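Probable diphthine synthase (Aeropyrum pernix, PDB 1WDE) probably catalyses the S-adenosyl-L-methionine-dependent trimethylation of the amino group of the modified target histidine of translation elongation factor 2, giving the diphthamide precursor diphthine. Local coordinates at residues Val226-Ser231 with Ser265-Pro270; Ser213-Ala218 with Ala238-Gly243; Tyr135-Thr140 with Ser246-Ala251. One frame throughout, in Å; residues are numbered along the deposited sequence.

Contact 1: residues Val226-Ser231 with Ser265-Pro270; sequences VLYWSS and SGQRRP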
# COMPACT_ATOMS: atom_id res chain seq x y z
N VAL A 226 4.66 13.37 -7.58
CA VAL A 226 5.57 13.15 -6.46
C VAL A 226 5.81 14.50 -5.78
O VAL A 226 6.42 15.40 -6.37
CB VAL A 226 6.90 12.57 -6.95
CG1 VAL A 226 7.93 12.49 -5.79
CG2 VAL A 226 6.66 11.19 -7.57
N LEU A 227 5.33 14.62 -4.55
CA LEU A 227 5.44 15.85 -3.79
C LEU A 227 6.30 15.71 -2.54
O LEU A 227 6.03 14.89 -1.66
CB LEU A 227 4.04 16.32 -3.36
CG LEU A 227 3.00 16.65 -4.44
CD1 LEU A 227 3.66 17.48 -5.54
CD2 LEU A 227 2.41 15.38 -5.02
N TYR A 228 7.34 16.52 -2.48
CA TYR A 228 8.25 16.50 -1.35
C TYR A 228 7.69 17.36 -0.22
O TYR A 228 7.30 18.51 -0.45
CB TYR A 228 9.62 17.04 -1.76
CG TYR A 228 10.60 17.07 -0.62
CD1 TYR A 228 11.27 15.93 -0.23
CD2 TYR A 228 10.86 18.25 0.08
CE1 TYR A 228 12.19 15.94 0.81
CE2 TYR A 228 11.78 18.29 1.13
CZ TYR A 228 12.44 17.12 1.49
OH TYR A 228 13.38 17.12 2.50
N TRP A 229 7.64 16.79 0.98
CA TRP A 229 7.18 17.52 2.16
C TRP A 229 8.34 17.60 3.15
O TRP A 229 8.81 16.58 3.67
CB TRP A 229 5.96 16.83 2.79
CG TRP A 229 4.73 17.07 1.97
CD1 TRP A 229 4.34 16.38 0.85
CD2 TRP A 229 3.80 18.15 2.12
NE1 TRP A 229 3.23 16.99 0.29
CE2 TRP A 229 2.88 18.07 1.05
CE3 TRP A 229 3.66 19.19 3.06
CZ2 TRP A 229 1.83 18.99 0.89
CZ3 TRP A 229 2.62 20.10 2.90
CH2 TRP A 229 1.72 19.99 1.82
N SER A 230 8.81 18.83 3.41
CA SER A 230 9.95 19.05 4.29
C SER A 230 9.82 18.41 5.67
O SER A 230 10.83 18.14 6.30
CB SER A 230 10.25 20.56 4.41
OG SER A 230 9.18 21.26 5.03
N SER A 231 8.60 18.17 6.13
CA SER A 231 8.38 17.54 7.44
C SER A 231 6.98 16.91 7.47
O SER A 231 6.07 17.40 6.81
CB SER A 231 8.49 18.58 8.57
OG SER A 231 7.35 19.44 8.57
N SER A 265 10.61 15.04 -7.56
CA SER A 265 9.62 15.92 -6.97
C SER A 265 9.66 17.34 -7.54
O SER A 265 8.92 18.21 -7.09
CB SER A 265 9.83 15.97 -5.45
OG SER A 265 11.14 16.42 -5.15
N GLY A 266 10.51 17.57 -8.54
CA GLY A 266 10.63 18.88 -9.14
C GLY A 266 11.11 19.87 -8.10
O GLY A 266 10.60 20.98 -7.99
N GLN A 267 12.11 19.46 -7.33
CA GLN A 267 12.63 20.30 -6.27
C GLN A 267 14.11 20.59 -6.51
O GLN A 267 14.76 19.93 -7.32
CB GLN A 267 12.40 19.60 -4.93
CG GLN A 267 12.31 20.52 -3.72
CD GLN A 267 11.01 21.31 -3.66
OE1 GLN A 267 11.02 22.54 -3.69
NE2 GLN A 267 9.88 20.60 -3.57
N ARG A 268 14.64 21.59 -5.82
CA ARG A 268 16.04 21.96 -5.96
C ARG A 268 16.83 21.54 -4.75
O ARG A 268 16.37 21.66 -3.61
CB ARG A 268 16.18 23.48 -6.13
CG ARG A 268 15.50 24.04 -7.35
CD ARG A 268 15.72 25.54 -7.46
NE ARG A 268 15.09 26.09 -8.66
CZ ARG A 268 15.35 25.69 -9.90
NH1 ARG A 268 14.72 26.24 -10.93
NH2 ARG A 268 16.23 24.72 -10.11
N ARG A 269 18.03 21.02 -4.99
CA ARG A 269 18.89 20.64 -3.90
C ARG A 269 19.54 21.94 -3.42
O ARG A 269 19.80 22.84 -4.21
CB ARG A 269 19.94 19.64 -4.39
CG ARG A 269 19.71 18.23 -3.84
CD ARG A 269 20.16 17.14 -4.80
NE ARG A 269 21.60 17.06 -5.04
CZ ARG A 269 22.21 17.53 -6.13
NH1 ARG A 269 21.50 18.13 -7.07
NH2 ARG A 269 23.51 17.36 -6.29
N PRO A 270 19.80 22.05 -2.12
CA PRO A 270 19.51 21.05 -1.10
C PRO A 270 18.02 20.90 -0.78
O PRO A 270 17.29 21.90 -0.73
CB PRO A 270 20.29 21.55 0.12
CG PRO A 270 21.38 22.40 -0.47
CD PRO A 270 20.65 23.12 -1.57
O HOH W 1 7.61 18.65 -4.31
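S265 lays its short side chain over the base of Y228 and the carbonyl of V226. Its CB lies 3.8 Å from Y228 CB, and V226 CG1 closes on that same S265 CB from two residues earlier in the strand at 4.0 Å. The backbone of S265 joins in: its CA-H approaches V226 O at a bent 141°, a weak CH···O contact of 3.3 Å from S265 CA. S265 OG is turned back to the helix, where L261 O is its hydrogen-bond partner; toward Y228 it makes only a van der Waals approach.

Water 1 bridges the two backbones. It accepts from Y228 N at 2.8 Å and donates to S265 O at 3.1 Å, so an amide on the outer edge of the strand is satisfied without a neighbouring strand. Q267 brings its amide NE2 to 4.0 Å from Y228 CB, oblique to the ring, and forms the exposed margin of the contact. With CG anti to N (chi1 179°), the Y228 ring swings away from S265 and touches P212, L261 and Y273. Its hydroxyl hydrogen-bonds E272 O, gripping the far part of the connection between helices 255-264 and 277-287.

G266, with positive phi, completes a Schellman motif that ends helix 255-264. Strand 225-229 is outermost in the mixed sheet: L227 and W229 pair with L215 and S213 of strand 213-217, while the opposite edge, carrying V226 O and Y228 N, faces the C-terminal end of helix 255-264 and the loop leading to helix 277-287.

Contact 2: residues Ser213-Ala218 with Ala238-Gly243; sequences SVLVEA and ADVEGG
L215 and V240 reach toward each other and meet tip to tip: L215 CD2 butts against the fork of the valine, 4.0 Å from V240 CG2 and 4.2 Å from V240 CG1. The leucine gets there with CG anti to its N (chi1 -179°), standing up from the strand. Two residues on, E217 projects from the same face, fully extended (chi1 178°), and carries its carboxylate across the backbone of G243. E217 OE2 comes within 3.2 Å of G243 CA, an approach that the glycine's lack of a side chain permits, and the same oxygen accepts a hydrogen bond from the V244 amide. OE1 is paired with R225 in a salt bridge, so both carboxylate oxygens are held.

This is the chain's return into the sheet of the C-terminal domain of a tetrapyrrole-methylase fold: the loop after helix 232-236 runs alongside strand 213-217, 31° from it over the touching parts, before entering strand 246-249. Y245 packs against L215, E217 and V240. V216, on the other face of the strand, packs on helix 122-130. The L215 side chain is about 5 Å from that of L173, a residue that probably binds S-adenosyl-L-methionine.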
# COMPACT_ATOMS: atom_id res chain seq x y z
N SER A 213 9.20 13.74 4.11
CA SER A 213 8.45 12.62 3.56
C SER A 213 8.04 12.96 2.15
O SER A 213 8.11 14.12 1.74
CB SER A 213 7.21 12.33 4.42
OG SER A 213 6.30 13.43 4.41
N VAL A 214 7.63 11.94 1.40
CA VAL A 214 7.24 12.14 0.02
C VAL A 214 5.81 11.62 -0.10
O VAL A 214 5.50 10.54 0.38
CB VAL A 214 8.17 11.36 -0.95
CG1 VAL A 214 8.01 11.86 -2.38
CG2 VAL A 214 9.63 11.50 -0.50
N LEU A 215 4.95 12.42 -0.72
CA LEU A 215 3.55 12.07 -0.92
C LEU A 215 3.46 11.72 -2.40
O LEU A 215 3.81 12.54 -3.25
CB LEU A 215 2.66 13.28 -0.58
CG LEU A 215 1.14 13.01 -0.73
CD1 LEU A 215 0.68 12.07 0.38
CD2 LEU A 215 0.38 14.33 -0.64
N VAL A 216 3.03 10.51 -2.72
CA VAL A 216 2.98 10.08 -4.12
C VAL A 216 1.64 9.50 -4.57
O VAL A 216 0.97 8.82 -3.82
CB VAL A 216 4.06 8.99 -4.41
CG1 VAL A 216 4.25 8.80 -5.93
CG2 VAL A 216 5.37 9.35 -3.74
N GLU A 217 1.27 9.78 -5.81
CA GLU A 217 0.06 9.22 -6.38
C GLU A 217 0.51 8.57 -7.68
O GLU A 217 0.95 9.26 -8.60
CB GLU A 217 -1.00 10.28 -6.70
CG GLU A 217 -2.24 9.65 -7.35
CD GLU A 217 -3.40 10.61 -7.51
OE1 GLU A 217 -3.16 11.75 -7.96
OE2 GLU A 217 -4.55 10.20 -7.20
N ALA A 218 0.46 7.25 -7.76
CA ALA A 218 0.86 6.59 -8.99
C ALA A 218 -0.24 6.89 -10.01
O ALA A 218 -1.41 6.97 -9.65
CB ALA A 218 1.00 5.08 -8.77
N ALA A 238 -1.90 19.79 6.23
CA ALA A 238 -2.16 20.24 4.87
C ALA A 238 -3.40 19.56 4.27
O ALA A 238 -3.59 18.36 4.42
CB ALA A 238 -0.95 19.96 4.01
N ASP A 239 -4.25 20.35 3.63
CA ASP A 239 -5.45 19.82 2.97
C ASP A 239 -5.03 19.71 1.50
O ASP A 239 -5.33 20.57 0.70
CB ASP A 239 -6.62 20.80 3.14
CG ASP A 239 -7.80 20.48 2.24
OD1 ASP A 239 -8.02 19.29 1.93
OD2 ASP A 239 -8.53 21.42 1.85
N VAL A 240 -4.31 18.64 1.15
CA VAL A 240 -3.83 18.49 -0.22
C VAL A 240 -4.92 18.09 -1.21
O VAL A 240 -6.02 17.71 -0.80
CB VAL A 240 -2.68 17.44 -0.31
CG1 VAL A 240 -1.62 17.73 0.74
CG2 VAL A 240 -3.24 16.05 -0.13
N GLU A 241 -4.62 18.18 -2.50
CA GLU A 241 -5.60 17.78 -3.51
C GLU A 241 -6.01 16.34 -3.26
O GLU A 241 -5.21 15.52 -2.78
CB GLU A 241 -5.01 17.86 -4.92
CG GLU A 241 -5.04 19.22 -5.53
CD GLU A 241 -3.78 20.00 -5.29
OE1 GLU A 241 -3.74 21.19 -5.67
OE2 GLU A 241 -2.83 19.42 -4.72
N GLY A 242 -7.26 16.02 -3.57
CA GLY A 242 -7.72 14.66 -3.38
C GLY A 242 -6.90 13.75 -4.29
O GLY A 242 -6.41 14.19 -5.33
N GLY A 243 -6.74 12.50 -3.90
CA GLY A 243 -5.99 11.57 -4.72
C GLY A 243 -5.81 10.26 -3.99
O GLY A 243 -6.16 10.16 -2.82

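Contact 3: residues Tyr135-Thr140 with Ser246-Ala251; sequences YRFGGT and SIVIPA
R136 holds its guanidinium by three acceptors: NH1 forms a salt bridge with E257 OE1 and hydrogen-bonds R252 O, while NH2 bonds G166 O. Fixed this way, the group leans obliquely on A251, with R136 NH2 3.5 Å from A251 CB. A bend at chi3 (69°) turns the arginine's end to these partners. The bonds tie the 3-10 turn to the chain after strand 246-249 (R252), to helix 255-264 (E257) and to the approach to strand 168-173 (G166).

The apolar half of the contact is F137 against V248. The two side chains cross at about a right angle, and the ring carbon F137 CE2 sits before both valine methyls, 4.0 Å from V248 CG1 and 4.1 Å from V248 CG2. H168 serves both segments: it meets F137 edge-to-face, and its ND1 accepts a hydrogen bond from A251 N.

No backbone bond joins the segments, because strand 168-173 lies between them in the mixed sheet, parallel to 137-143 and antiparallel to 246-249. F137 and V248 meet across that middle strand, and both pack on L132; helix 122-130 also touches the F137 ring.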
# COMPACT_ATOMS: atom_id res chain seq x y z
N TYR A 135 16.55 -0.93 -3.32
CA TYR A 135 17.20 -1.76 -2.30
C TYR A 135 17.00 -1.27 -0.86
O TYR A 135 17.11 -2.06 0.08
CB TYR A 135 18.71 -1.83 -2.57
CG TYR A 135 19.06 -2.28 -3.96
CD1 TYR A 135 18.99 -3.64 -4.31
CD2 TYR A 135 19.43 -1.35 -4.93
CE1 TYR A 135 19.29 -4.05 -5.60
CE2 TYR A 135 19.74 -1.75 -6.22
CZ TYR A 135 19.67 -3.10 -6.55
OH TYR A 135 19.99 -3.48 -7.82
N ARG A 136 16.71 0.02 -0.70
CA ARG A 136 16.56 0.61 0.62
C ARG A 136 15.16 0.64 1.16
O ARG A 136 14.95 1.09 2.29
CB ARG A 136 17.16 2.03 0.65
CG ARG A 136 18.67 2.06 0.44
CD ARG A 136 19.27 3.41 0.81
NE ARG A 136 19.22 3.64 2.25
CZ ARG A 136 19.39 4.84 2.80
NH1 ARG A 136 19.62 5.89 2.02
NH2 ARG A 136 19.35 4.97 4.12
N PHE A 137 14.18 0.21 0.38
CA PHE A 137 12.83 0.20 0.90
C PHE A 137 12.72 -0.92 1.91
O PHE A 137 13.21 -2.04 1.69
CB PHE A 137 11.78 0.00 -0.20
CG PHE A 137 11.49 1.27 -0.96
CD1 PHE A 137 12.28 1.66 -2.03
CD2 PHE A 137 10.49 2.14 -0.51
CE1 PHE A 137 12.11 2.89 -2.64
CE2 PHE A 137 10.31 3.40 -1.13
CZ PHE A 137 11.13 3.77 -2.19
N GLY A 138 12.09 -0.60 3.04
CA GLY A 138 11.91 -1.59 4.09
C GLY A 138 10.45 -1.98 4.31
O GLY A 138 9.67 -2.12 3.35
N GLY A 139 10.09 -2.17 5.58
CA GLY A 139 8.73 -2.55 5.93
C GLY A 139 7.66 -1.54 5.50
O GLY A 139 7.95 -0.35 5.28
N THR A 140 6.44 -2.03 5.33
CA THR A 140 5.32 -1.18 4.92
C THR A 140 4.28 -1.18 6.04
O THR A 140 4.01 -2.23 6.63
CB THR A 140 4.65 -1.71 3.62
OG1 THR A 140 5.59 -1.65 2.54
CG2 THR A 140 3.41 -0.87 3.25
N SER A 246 0.16 7.27 -1.38
CA SER A 246 0.92 6.43 -0.48
C SER A 246 1.96 7.44 -0.03
O SER A 246 2.23 8.44 -0.72
CB SER A 246 1.53 5.20 -1.19
OG SER A 246 2.37 5.58 -2.26
N ILE A 247 2.53 7.21 1.16
CA ILE A 247 3.52 8.12 1.68
C ILE A 247 4.85 7.39 1.88
O ILE A 247 4.88 6.25 2.31
CB ILE A 247 3.03 8.69 3.03
CG1 ILE A 247 1.81 9.61 2.80
CG2 ILE A 247 4.14 9.47 3.71
CD1 ILE A 247 1.10 9.98 4.07
N VAL A 248 5.95 8.01 1.48
CA VAL A 248 7.23 7.39 1.73
C VAL A 248 7.93 8.27 2.77
O VAL A 248 8.03 9.49 2.60
CB VAL A 248 8.07 7.26 0.43
CG1 VAL A 248 9.51 6.85 0.78
CG2 VAL A 248 7.43 6.21 -0.47
N ILE A 249 8.33 7.64 3.88
CA ILE A 249 9.07 8.31 4.97
C ILE A 249 10.48 7.70 4.85
O ILE A 249 10.76 6.62 5.36
CB ILE A 249 8.46 7.98 6.35
CG1 ILE A 249 6.99 8.45 6.39
CG2 ILE A 249 9.27 8.68 7.48
CD1 ILE A 249 6.19 7.85 7.57
N PRO A 250 11.39 8.42 4.19
CA PRO A 250 12.74 7.90 3.99
C PRO A 250 13.67 7.84 5.18
O PRO A 250 13.46 8.52 6.20
CB PRO A 250 13.28 8.81 2.90
CG PRO A 250 12.76 10.13 3.32
CD PRO A 250 11.35 9.86 3.88
N ALA A 251 14.66 6.95 5.06
CA ALA A 251 15.70 6.85 6.05
C ALA A 251 16.61 7.94 5.50
O ALA A 251 16.31 8.51 4.43
CB ALA A 251 16.41 5.49 5.98

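All three contacts reach one mixed sheet, ordered 137-143, 168-173, 246-249, 213-217, 225-229. Contact 3 spans the first three strands, contact 2 covers one face of 213-217, and contact 1 closes the 225-229 edge. Centres of contacts 1 and 2 lie 12 Å apart; contact 3 is 16 Å from each. Contacts 1 and 2 are joined by W229 N to S213 O, contacts 2 and 3 by V214 N to V248 O; contacts 1 and 3 do not touch. Along the chain, both segments of contact 2 fall between those of contact 3, while contact 1 alternates with both. The later segments thus return to the sheet that carries L173, a probable S-adenosyl-L-methionine-binding residue, with contact 2 nearest it.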